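Local coordinates for protein monopolin complex subunit CSM1 (Candida glabrata, PDB 6MJC) that binds a peptide of the kinetochore protein Dsn1, probably helping to recruit the monopolin complex to the kinetochore, at residues D88-F91 and E92-F96. Residues are numbered along the deposited sequence; the frame is centred on the assembly and turned at random.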
loop_
_atom_site.group_PDB
_atom_site.type_symbol
_atom_site.label_atom_id
_atom_site.label_comp_id
_atom_site.label_asym_id
_atom_site.label_seq_id
_atom_site.Cartn_x
_atom_site.Cartn_y
_atom_site.Cartn_z
ATOM N N ASP A 88 1.531 -9.738 -11.398
ATOM C CA ASP A 88 0.699 -10.586 -10.521
ATOM C C ASP A 88 0.859 -10.232 -9.044
ATOM O O ASP A 88 -0.099 -10.315 -8.253
ATOM C CB ASP A 88 1.070 -12.070 -10.685
ATOM C CG ASP A 88 0.659 -12.658 -12.022
ATOM O OD1 ASP A 88 -0.041 -11.962 -12.779
ATOM O OD2 ASP A 88 1.034 -13.824 -12.310
ATOM N N TYR A 89 2.073 -9.872 -8.628
ATOM C CA TYR A 89 2.265 -9.674 -7.190
ATOM C C TYR A 89 1.538 -8.468 -6.641
ATOM O O TYR A 89 1.314 -8.399 -5.413
ATOM C CB TYR A 89 3.742 -9.595 -6.863
ATOM C CG TYR A 89 4.533 -8.577 -7.612
ATOM C CD1 TYR A 89 4.442 -7.231 -7.313
ATOM C CD2 TYR A 89 5.410 -8.967 -8.607
ATOM C CE1 TYR A 89 5.194 -6.280 -8.020
ATOM C CE2 TYR A 89 6.197 -8.023 -9.289
ATOM C CZ TYR A 89 6.069 -6.699 -9.001
ATOM O OH TYR A 89 6.823 -5.804 -9.717
ATOM N N LEU A 90 1.129 -7.542 -7.500
ATOM C CA LEU A 90 0.373 -6.413 -6.998
ATOM C C LEU A 90 -1.103 -6.731 -6.762
ATOM O O LEU A 90 -1.855 -5.829 -6.395
ATOM C CB LEU A 90 0.509 -5.220 -7.945
ATOM C CG LEU A 90 1.887 -4.555 -8.021
ATOM C CD1 LEU A 90 1.854 -3.373 -8.947
ATOM C CD2 LEU A 90 2.319 -4.138 -6.604
ATOM N N PHE A 91 -1.529 -7.964 -6.949
ATOM C CA PHE A 91 -2.865 -8.431 -6.580
ATOM C C PHE A 91 -2.796 -9.329 -5.339
ATOM O O PHE A 91 -3.756 -10.050 -5.020
ATOM C CB PHE A 91 -3.501 -9.120 -7.806
ATOM C CG PHE A 91 -3.654 -8.164 -8.967
ATOM C CD1 PHE A 91 -4.696 -7.234 -8.995
ATOM C CD2 PHE A 91 -2.678 -8.097 -9.978
ATOM C CE1 PHE A 91 -4.784 -6.280 -10.012
ATOM C CE2 PHE A 91 -2.773 -7.188 -10.991
ATOM C CZ PHE A 91 -3.810 -6.251 -11.019
ATOM N N GLU A 92 -1.680 -9.301 -4.620
ATOM C CA GLU A 92 -1.620 -9.968 -3.327
ATOM C C GLU A 92 -1.074 -9.070 -2.233
ATOM O O GLU A 92 -0.438 -8.033 -2.482
ATOM C CB GLU A 92 -0.748 -11.227 -3.375
ATOM C CG GLU A 92 0.460 -11.096 -4.206
ATOM C CD GLU A 92 1.153 -12.427 -4.385
ATOM O OE1 GLU A 92 1.096 -13.253 -3.447
ATOM O OE2 GLU A 92 1.743 -12.650 -5.459
ATOM N N THR A 93 -1.285 -9.492 -0.994
ATOM C CA THR A 93 -0.744 -8.713 0.130
ATOM C C THR A 93 0.751 -8.938 0.237
ATOM O O THR A 93 1.196 -10.072 0.218
ATOM C CB THR A 93 -1.432 -9.097 1.446
ATOM O OG1 THR A 93 -2.818 -8.767 1.290
ATOM C CG2 THR A 93 -0.820 -8.334 2.615
ATOM N N LEU A 94 1.517 -7.862 0.332
ATOM C CA LEU A 94 2.964 -7.897 0.315
ATOM C C LEU A 94 3.539 -7.225 1.561
ATOM O O LEU A 94 2.965 -6.289 2.108
ATOM C CB LEU A 94 3.516 -7.152 -0.936
ATOM C CG LEU A 94 2.988 -7.625 -2.293
ATOM C CD1 LEU A 94 3.543 -6.735 -3.431
ATOM C CD2 LEU A 94 3.417 -9.051 -2.540
ATOM N N SER A 95 4.754 -7.619 1.936
ATOM C CA SER A 95 5.610 -6.915 2.879
ATOM C C SER A 95 6.900 -6.549 2.146
ATOM O O SER A 95 7.385 -7.319 1.289
ATOM C CB SER A 95 5.898 -7.798 4.108
ATOM O OG SER A 95 6.924 -7.250 4.892
ATOM N N PHE A 96 7.460 -5.377 2.457
ATOM C CA PHE A 96 8.749 -5.017 1.886
ATOM C C PHE A 96 9.413 -3.974 2.778
ATOM O O PHE A 96 8.738 -3.293 3.567
ATOM C CB PHE A 96 8.623 -4.542 0.404
ATOM C CG PHE A 96 7.599 -3.448 0.146
ATOM C CD1 PHE A 96 7.936 -2.117 0.326
ATOM C CD2 PHE A 96 6.365 -3.758 -0.314
ATOM C CE1 PHE A 96 6.989 -1.098 0.078
ATOM C CE2 PHE A 96 5.429 -2.775 -0.586
ATOM C CZ PHE A 96 5.753 -1.439 -0.383
#
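With chi1 at 39°, the CG of E92 is tucked between its own backbone N and carbonyl carbon, and the extended chain beyond it runs alongside the backbone of Y89; chi1 55° sets the Y89 ring so that its CD1 meets L94, while the end of the side chain leads away. The example illustrates how a short 3-10 turn, 88-90, is closed by the residue just before a strand, only L94 reaching back from the strand itself. E92 N donates to Y89 O at 3.2 Å, fairly straight at the hydrogen (159°) but approaching from above the carbonyl plane, and F91 N is bonded to D88 O one residue earlier. Around the same carbonyl, E92 CG lies 3.1 Å from Y89 O, and L94 CD1 comes within 3.4 Å of that oxygen. The methyl also reaches Y89 CD1 at 4.0 Å, obliquely to the ring, and L90 CD2 at 4.3 Å. Y89 and L90 in turn pack on helix 101-113, and L94 ties the turn to strand 94-96, which pairs with strand 63-69. E92 OE2 lies 3.5 Å from Y89 CA. Its salt-bridge partner is a basic side chain of the bound peptide, a strand of which pairs in parallel with L94 and S95. The chemistry implies a divided role: backbone bonding and apolar packing shape the turn, while the carboxylate probably favours a basic side chain at this point of the peptide.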